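Local coordinates for protein AvrRpt2 (Erwinia amylovora, PDB 6HQZ) that probably acts as a C70-family, papain-like cysteine protease that the fire blight pathogen delivers into plant cells as a type III effector, at residues A118-D123 against D129-L134; N85-H90 against T110-P115; V70-P73 against Q77-A80. All blocks are in the same frame, centred on the assembly; numbering follows the deposited sequence.

Contact 1: residues A118-D123 against D129-L134; sequences AIIFHD and DLTMPL
F121 reaches across the hairpin to L130 and M132. Its CB leaves the sheet on the face it shares with I119, L130 and M132. The first torsion, chi1 67°, sets CG between the backbone N and the carbonyl carbon. This swings the ring over the neighbouring strand. CD1 comes near the carbonyl O of L130. CE1 meets the T131-M132 peptide, 3.6 Å from M132 N, which lies at the ring edge. CE2 passes L130 CD1. At the tip, F121 CZ lies 3.7 Å from M132 CE. L130 CB sits over one ring face in a CH-pi contact, 4.1 Å from the F121 centroid and offset toward the rim. M132 SD stands obliquely to the same ring, a Met-aromatic contact. Beside it, I119 CG1 packs on M132 CG at 3.7 Å, the two side chains pointing the same way.

Strands 118-123 and 130-133 run antiparallel at 152°. I119 and M132 exchange backbone bonds, with I119 N to M132 O at 2.9 Å. F121 N gives a bond to L130 O at 2.8 Å; the return bond from L130 N to F121 O is weak. I120 and T131 form a non-hydrogen-bonded pair on the other face.

At the far end, D129 N donates to H122 ND1 at 3.2 Å, almost in the ring plane. D129 OD1 flanks H122 CE1. NE2 of H122 binds V8 O. Bonds at both ring nitrogens therefore fix the rotation of the imidazole, while F121, I119, L130 and M132 make an apolar, sulfur-containing patch on one face of the beta hairpin.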
loop_
_atom_site.group_PDB
_atom_site.type_symbol
_atom_site.label_atom_id
_atom_site.label_comp_id
_atom_site.label_asym_id
_atom_site.label_seq_id
_atom_site.Cartn_x
_atom_site.Cartn_y
_atom_site.Cartn_z
ATOM N N ALA A 118 -10.876 11.663 -1.507
ATOM C CA ALA A 118 -11.546 11.460 -0.220
ATOM C C ALA A 118 -11.021 10.223 0.492
ATOM O O ALA A 118 -10.538 9.278 -0.127
ATOM C CB ALA A 118 -13.052 11.335 -0.440
ATOM N N ILE A 119 -11.149 10.229 1.819
ATOM C CA ILE A 119 -10.809 9.093 2.636
ATOM C C ILE A 119 -12.077 8.364 2.972
ATOM O O ILE A 119 -13.138 8.956 3.002
ATOM C CB ILE A 119 -10.099 9.473 3.927
ATOM C CG1 ILE A 119 -10.984 10.369 4.820
ATOM C CG2 ILE A 119 -8.833 10.231 3.550
ATOM C CD1 ILE A 119 -10.568 10.248 6.267
ATOM N N ILE A 120 -11.928 7.067 3.229
ATOM C CA ILE A 120 -13.028 6.220 3.551
ATOM C C ILE A 120 -12.812 5.755 4.987
ATOM O O ILE A 120 -11.764 5.252 5.316
ATOM C CB ILE A 120 -13.096 4.968 2.641
ATOM C CG1 ILE A 120 -13.027 5.400 1.155
ATOM C CG2 ILE A 120 -14.336 4.216 2.926
ATOM C CD1 ILE A 120 -12.894 4.266 0.179
ATOM N N PHE A 121 -13.849 5.879 5.824
ATOM C CA PHE A 121 -13.656 5.619 7.238
ATOM C C PHE A 121 -14.929 5.170 7.898
ATOM O O PHE A 121 -16.052 5.519 7.468
ATOM C CB PHE A 121 -13.096 6.862 7.954
ATOM C CG PHE A 121 -14.029 8.023 8.011
ATOM C CD1 PHE A 121 -14.218 8.867 6.896
ATOM C CD2 PHE A 121 -14.738 8.300 9.182
ATOM C CE1 PHE A 121 -15.083 9.966 6.980
ATOM C CE2 PHE A 121 -15.597 9.418 9.273
ATOM C CZ PHE A 121 -15.813 10.228 8.180
ATOM N N HIS A 122 -14.740 4.364 8.938
ATOM C CA HIS A 122 -15.786 3.921 9.832
ATOM C C HIS A 122 -15.843 4.958 10.970
ATOM O O HIS A 122 -14.863 5.149 11.662
ATOM C CB HIS A 122 -15.461 2.590 10.509
ATOM C CG HIS A 122 -15.627 1.396 9.617
ATOM N ND1 HIS A 122 -16.326 1.453 8.428
ATOM C CD2 HIS A 122 -15.218 0.120 9.760
ATOM C CE1 HIS A 122 -16.300 0.259 7.857
ATOM N NE2 HIS A 122 -15.679 -0.581 8.670
ATOM N N ASP A 123 -17.024 5.506 11.201
ATOM C CA ASP A 123 -17.259 6.497 12.270
ATOM C C ASP A 123 -18.149 5.831 13.320
ATOM O O ASP A 123 -19.310 5.505 13.064
ATOM C CB ASP A 123 -17.932 7.713 11.689
ATOM C CG ASP A 123 -18.059 8.869 12.701
ATOM O OD1 ASP A 123 -18.501 8.658 13.829
ATOM O OD2 ASP A 123 -17.807 9.993 12.328
ATOM N N ASP A 129 -18.197 3.121 6.468
ATOM C CA ASP A 129 -17.897 3.423 5.056
ATOM C C ASP A 129 -18.354 4.831 4.664
ATOM O O ASP A 129 -18.813 5.066 3.565
ATOM C CB ASP A 129 -18.515 2.355 4.125
ATOM C CG ASP A 129 -17.936 1.002 4.408
ATOM O OD1 ASP A 129 -16.725 0.952 4.677
ATOM O OD2 ASP A 129 -18.667 0.025 4.376
ATOM N N LEU A 130 -18.208 5.764 5.584
ATOM C CA LEU A 130 -18.361 7.179 5.227
ATOM C C LEU A 130 -17.111 7.630 4.425
ATOM O O LEU A 130 -16.040 6.989 4.440
ATOM C CB LEU A 130 -18.468 8.053 6.443
ATOM C CG LEU A 130 -19.543 7.752 7.520
ATOM C CD1 LEU A 130 -19.521 8.849 8.619
ATOM C CD2 LEU A 130 -20.909 7.504 6.913
ATOM N N THR A 131 -17.253 8.742 3.732
ATOM C CA THR A 131 -16.049 9.408 3.224
ATOM C C THR A 131 -16.064 10.862 3.653
ATOM O O THR A 131 -17.109 11.418 3.832
ATOM C CB THR A 131 -15.927 9.376 1.676
ATOM O OG1 THR A 131 -16.834 10.299 1.043
ATOM C CG2 THR A 131 -16.183 7.982 1.138
ATOM N N MET A 132 -14.889 11.451 3.697
ATOM C CA MET A 132 -14.745 12.881 3.774
ATOM C C MET A 132 -13.658 13.337 2.829
ATOM O O MET A 132 -12.740 12.570 2.547
ATOM C CB MET A 132 -14.430 13.370 5.226
ATOM C CG MET A 132 -13.038 13.322 5.728
ATOM S SD MET A 132 -12.532 14.026 7.335
ATOM C CE MET A 132 -13.337 12.897 8.461
ATOM N N PRO A 133 -13.681 14.617 2.450
ATOM C CA PRO A 133 -12.613 15.050 1.592
ATOM C C PRO A 133 -11.247 14.903 2.237
ATOM O O PRO A 133 -11.054 15.159 3.448
ATOM C CB PRO A 133 -12.911 16.535 1.360
ATOM C CG PRO A 133 -14.377 16.656 1.635
ATOM C CD PRO A 133 -14.604 15.710 2.754
ATOM N N LEU A 134 -10.267 14.569 1.424
ATOM C CA LEU A 134 -8.899 14.523 1.876
ATOM C C LEU A 134 -8.475 15.840 2.455
ATOM O O LEU A 134 -7.738 15.855 3.465
ATOM C CB LEU A 134 -7.992 14.134 0.711
ATOM C CG LEU A 134 -6.532 14.038 1.021
ATOM C CD1 LEU A 134 -6.307 13.130 2.230
ATOM C CD2 LEU A 134 -5.757 13.556 -0.212
#

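Contact 2: residues N85-H90 against T110-P115; sequences NLLCRH and TGIDKP
The T110-G111 peptide is the flat group that L87 meets. Over one face of this peptide stands L87 CD1, 3.9 Å from T110 C and 3.7 Å from G111 N. The other methyl, L87 CD2, comes to 4.2 Å from T110 C. Two more flat groups lie along helix 80-90. The H90 ring has R89 CB over the centre of one face and L86 CD2 at its edge, and it stacks with Y151. The R89 guanidinium turns its edge to N85. Its NE and NH2 both donate to N85 OD1, at 2.6 Å and 3.0 Å. NH2 lies in the carbonyl plane, on a lone pair, while NE approaches from above that plane. This double grip ties one helical turn to the next. N85 ND2 is held by E82.

Of residues 85-90, L87 alone touches 110-115; earlier in the same helix, A80 and L83 also pack on I112. L87 CG lies anti to the carbonyl carbon (chi1 -69°), and CB points toward the strand. L87 CD1 then reaches G111 CA at 3.6 Å. I112 CG1 touches L87 CD1 at 4.2 Å. F3 and I93 also pack on L87, so the leucine is buried.

The outer side of the helix serves the dimer. C88 SG forms a disulfide with C88 of the second subunit, and R89 packs on N85 of that subunit.

T110 and G111 both face I120 and make a classic beta bulge. Helix segment 85-90 runs nearly antiparallel (155°) to strand segment 110-113 and packs on the antiparallel sheet of a papain-like protease domain.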
loop_
_atom_site.group_PDB
_atom_site.type_symbol
_atom_site.label_atom_id
_atom_site.label_comp_id
_atom_site.label_asym_id
_atom_site.label_seq_id
_atom_site.Cartn_x
_atom_site.Cartn_y
_atom_site.Cartn_z
ATOM N N ASN A 85 -0.675 3.837 0.693
ATOM C CA ASN A 85 0.511 3.099 1.030
ATOM C C ASN A 85 0.452 2.697 2.518
ATOM O O ASN A 85 0.690 1.550 2.838
ATOM C CB ASN A 85 1.710 3.984 0.698
ATOM C CG ASN A 85 3.039 3.374 1.049
ATOM O OD1 ASN A 85 3.230 2.144 1.055
ATOM N ND2 ASN A 85 4.022 4.264 1.275
ATOM N N LEU A 86 0.120 3.643 3.409
ATOM C CA LEU A 86 0.057 3.367 4.848
ATOM C C LEU A 86 -0.947 2.272 5.213
ATOM O O LEU A 86 -0.630 1.375 5.998
ATOM C CB LEU A 86 -0.247 4.648 5.650
ATOM C CG LEU A 86 0.975 5.586 5.771
ATOM C CD1 LEU A 86 0.599 6.944 6.367
ATOM C CD2 LEU A 86 2.088 4.953 6.605
ATOM N N LEU A 87 -2.143 2.347 4.642
ATOM C CA LEU A 87 -3.184 1.298 4.853
ATOM C C LEU A 87 -2.775 -0.082 4.324
ATOM O O LEU A 87 -3.036 -1.134 4.927
ATOM C CB LEU A 87 -4.462 1.738 4.145
ATOM C CG LEU A 87 -5.194 2.931 4.738
ATOM C CD1 LEU A 87 -6.160 3.556 3.759
ATOM C CD2 LEU A 87 -5.884 2.505 5.996
ATOM N N CYS A 88 -2.103 -0.060 3.197
ATOM C CA CYS A 88 -1.524 -1.282 2.588
ATOM C C CYS A 88 -0.486 -1.970 3.503
ATOM O O CYS A 88 -0.487 -3.187 3.621
ATOM C CB CYS A 88 -0.912 -0.917 1.241
ATOM S SG CYS A 88 -0.298 -2.331 0.288
ATOM N N ARG A 89 0.318 -1.186 4.238
ATOM C CA ARG A 89 1.327 -1.760 5.128
ATOM C C ARG A 89 0.796 -2.216 6.446
ATOM O O ARG A 89 1.169 -3.276 6.932
ATOM C CB ARG A 89 2.427 -0.763 5.411
ATOM C CG ARG A 89 3.247 -0.460 4.201
ATOM C CD ARG A 89 4.025 0.811 4.413
ATOM N NE ARG A 89 4.526 1.253 3.126
ATOM C CZ ARG A 89 5.793 1.471 2.838
ATOM N NH1 ARG A 89 6.743 1.311 3.761
ATOM N NH2 ARG A 89 6.119 1.851 1.602
ATOM N N HIS A 90 -0.083 -1.381 7.038
ATOM C CA HIS A 90 -0.428 -1.465 8.447
ATOM C C HIS A 90 -1.854 -1.869 8.729
ATOM O O HIS A 90 -2.143 -2.281 9.839
ATOM C CB HIS A 90 -0.186 -0.085 9.080
ATOM C CG HIS A 90 1.221 0.377 8.887
ATOM N ND1 HIS A 90 1.541 1.536 8.212
ATOM C CD2 HIS A 90 2.391 -0.222 9.203
ATOM C CE1 HIS A 90 2.858 1.655 8.171
ATOM N NE2 HIS A 90 3.395 0.606 8.772
ATOM N N THR A 110 -10.056 3.357 6.492
ATOM C CA THR A 110 -10.085 2.018 5.795
ATOM C C THR A 110 -9.659 1.995 4.316
ATOM O O THR A 110 -9.347 0.910 3.776
ATOM C CB THR A 110 -11.470 1.370 5.864
ATOM O OG1 THR A 110 -12.399 2.121 5.026
ATOM C CG2 THR A 110 -11.909 1.261 7.332
ATOM N N GLY A 111 -9.812 3.119 3.616
ATOM C CA GLY A 111 -9.446 3.197 2.255
ATOM C C GLY A 111 -9.387 4.598 1.724
ATOM O O GLY A 111 -9.636 5.548 2.443
ATOM N N ILE A 112 -9.072 4.718 0.446
ATOM C CA ILE A 112 -8.958 6.032 -0.258
ATOM C C ILE A 112 -9.771 5.946 -1.507
ATOM O O ILE A 112 -9.683 4.947 -2.274
ATOM C CB ILE A 112 -7.493 6.354 -0.634
ATOM C CG1 ILE A 112 -6.615 6.380 0.630
ATOM C CG2 ILE A 112 -7.369 7.676 -1.411
ATOM C CD1 ILE A 112 -7.015 7.432 1.679
ATOM N N ASP A 113 -10.548 6.988 -1.709
ATOM C CA ASP A 113 -11.241 7.198 -2.927
ATOM C C ASP A 113 -10.433 8.217 -3.753
ATOM O O ASP A 113 -10.581 9.432 -3.573
ATOM C CB ASP A 113 -12.682 7.653 -2.604
ATOM C CG ASP A 113 -13.489 8.059 -3.843
ATOM O OD1 ASP A 113 -12.925 8.244 -4.965
ATOM O OD2 ASP A 113 -14.718 8.214 -3.691
ATOM N N LYS A 114 -9.606 7.723 -4.688
ATOM C CA LYS A 114 -8.766 8.613 -5.480
ATOM C C LYS A 114 -9.556 9.537 -6.378
ATOM O O LYS A 114 -9.292 10.725 -6.383
ATOM C CB LYS A 114 -7.781 7.850 -6.370
ATOM C CG LYS A 114 -6.474 7.468 -5.708
ATOM C CD LYS A 114 -5.449 8.599 -5.691
ATOM C CE LYS A 114 -4.906 8.984 -7.052
ATOM N NZ LYS A 114 -3.752 9.889 -6.836
ATOM N N PRO A 115 -10.494 8.984 -7.183
ATOM C CA PRO A 115 -11.221 9.871 -8.119
ATOM C C PRO A 115 -11.866 11.097 -7.476
ATOM O O PRO A 115 -11.908 12.146 -8.104
ATOM C CB PRO A 115 -12.319 8.956 -8.703
ATOM C CG PRO A 115 -11.738 7.583 -8.637
ATOM C CD PRO A 115 -10.826 7.561 -7.431
#

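Contact 3: residues V70-P73 against Q77-A80; sequences VSLP and QFSA
P73 stands steeply over F78, with its CG above one face of the phenyl ring. CG is 4.0 Å from the F78 centroid and 15° off the ring normal, a CH-pi contact offset toward the rim. The proline ring crosses the F78 side chain at about a right angle. P73 CD comes closer still, 3.3 Å from F78 CZ and 3.5 Å from F78 CE1, so the fit is tight. P73 CG also lies 3.6 Å from the backbone O of Q77.

F78 turns its ring back toward residues 70-73 through chi1 -72°, with CG anti to the carbonyl carbon and beside the backbone N. CB itself does not point at the other segment; the ring tip does the touching. L72 uses a similar first torsion, and its second is extended (chi2 179°). This carries L72 CD2 to the ring edge, 4.1 Å from F78 CZ. V70 CG1 approaches F78 CZ obliquely at 4.5 Å.

Both segments belong to the connection between strand 67-69 and helix 80-90. S79 is the N-cap of that helix, and its OG accepts a bond from E82 N. This is the usual way a serine closes a helix start.

F78 is buried, as V70 is. It also packs on L83 and L86 of helix 80-90, on F137 of helix 134-140 and on M149 of strand 149-152. Its backbone N donates to N138 OD1. P73 is partly exposed and packs on W143, and L72 leans on A148 and M149. V70 bonds through its backbone to M149 and faces L86 with its side chain.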
loop_
_atom_site.group_PDB
_atom_site.type_symbol
_atom_site.label_atom_id
_atom_site.label_comp_id
_atom_site.label_asym_id
_atom_site.label_seq_id
_atom_site.Cartn_x
_atom_site.Cartn_y
_atom_site.Cartn_z
ATOM N N VAL A 70 1.801 6.180 13.306
ATOM C CA VAL A 70 2.340 6.601 12.024
ATOM C C VAL A 70 3.161 7.878 12.211
ATOM O O VAL A 70 2.660 8.825 12.817
ATOM C CB VAL A 70 1.172 6.947 11.092
ATOM C CG1 VAL A 70 1.722 7.509 9.771
ATOM C CG2 VAL A 70 0.266 5.750 10.848
ATOM N N SER A 71 4.381 7.931 11.668
ATOM C CA SER A 71 5.200 9.124 11.683
ATOM C C SER A 71 4.579 10.163 10.827
ATOM O O SER A 71 4.419 9.974 9.614
ATOM C CB SER A 71 6.597 8.873 11.125
ATOM O OG SER A 71 7.250 8.034 12.011
ATOM N N LEU A 72 4.204 11.260 11.465
ATOM C CA LEU A 72 3.528 12.334 10.797
ATOM C C LEU A 72 4.438 13.193 9.957
ATOM O O LEU A 72 5.501 13.610 10.408
ATOM C CB LEU A 72 2.808 13.216 11.824
ATOM C CG LEU A 72 1.748 12.436 12.619
ATOM C CD1 LEU A 72 1.096 13.384 13.625
ATOM C CD2 LEU A 72 0.654 11.825 11.737
ATOM N N PRO A 73 3.995 13.553 8.766
ATOM C CA PRO A 73 4.850 14.403 7.932
ATOM C C PRO A 73 4.956 15.856 8.431
ATOM O O PRO A 73 3.992 16.440 8.959
ATOM C CB PRO A 73 4.125 14.365 6.579
ATOM C CG PRO A 73 2.726 14.041 6.908
ATOM C CD PRO A 73 2.785 13.127 8.053
ATOM N N GLN A 77 0.513 17.462 5.802
ATOM C CA GLN A 77 -0.375 17.099 4.720
ATOM C C GLN A 77 -0.024 15.669 4.211
ATOM O O GLN A 77 1.124 15.377 3.987
ATOM C CB GLN A 77 -0.123 18.091 3.608
ATOM C CG GLN A 77 -1.235 18.341 2.646
ATOM C CD GLN A 77 -0.969 19.625 1.879
ATOM O OE1 GLN A 77 -1.568 20.690 2.157
ATOM N NE2 GLN A 77 -0.037 19.556 0.955
ATOM N N PHE A 78 -1.008 14.805 4.029
ATOM C CA PHE A 78 -0.882 13.527 3.354
ATOM C C PHE A 78 -1.463 13.608 1.960
ATOM O O PHE A 78 -2.496 14.260 1.719
ATOM C CB PHE A 78 -1.647 12.407 4.099
ATOM C CG PHE A 78 -1.015 11.970 5.371
ATOM C CD1 PHE A 78 0.034 11.125 5.366
ATOM C CD2 PHE A 78 -1.501 12.408 6.593
ATOM C CE1 PHE A 78 0.643 10.740 6.535
ATOM C CE2 PHE A 78 -0.911 12.036 7.766
ATOM C CZ PHE A 78 0.117 11.165 7.747
ATOM N N SER A 79 -0.866 12.839 1.055
ATOM C CA SER A 79 -1.474 12.604 -0.240
ATOM C C SER A 79 -2.382 11.375 -0.172
ATOM O O SER A 79 -2.223 10.478 0.695
ATOM C CB SER A 79 -0.401 12.400 -1.291
ATOM O OG SER A 79 0.374 11.269 -0.948
ATOM N N ALA A 80 -3.326 11.335 -1.109
ATOM C CA ALA A 80 -4.115 10.117 -1.377
ATOM C C ALA A 80 -3.216 8.898 -1.508
ATOM O O ALA A 80 -3.472 7.886 -0.839
ATOM C CB ALA A 80 -4.988 10.288 -2.633
#

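Contacts 1 and 2 share one antiparallel sheet, in which strands 104-113 and 118-123 are neighbours. I120 O meets T110 N and A118 O meets D113 N, both probable hydrogen bonds. Contacts 2 and 3 both involve helix 80-90: contact 3 leads into its start, and contact 2 uses its later turns. L86 packs on V70 and F78 between them. L134 links contact 1 to A80 of contact 3. The chemistry follows the position. Contact 2 is fully buried and apolar across its segments. Contact 1, at the sheet edge, is partly buried and combines backbone bonds with an apolar face. Contact 3, in a loop, is also partly buried and is apolar, centred on the F78 ring.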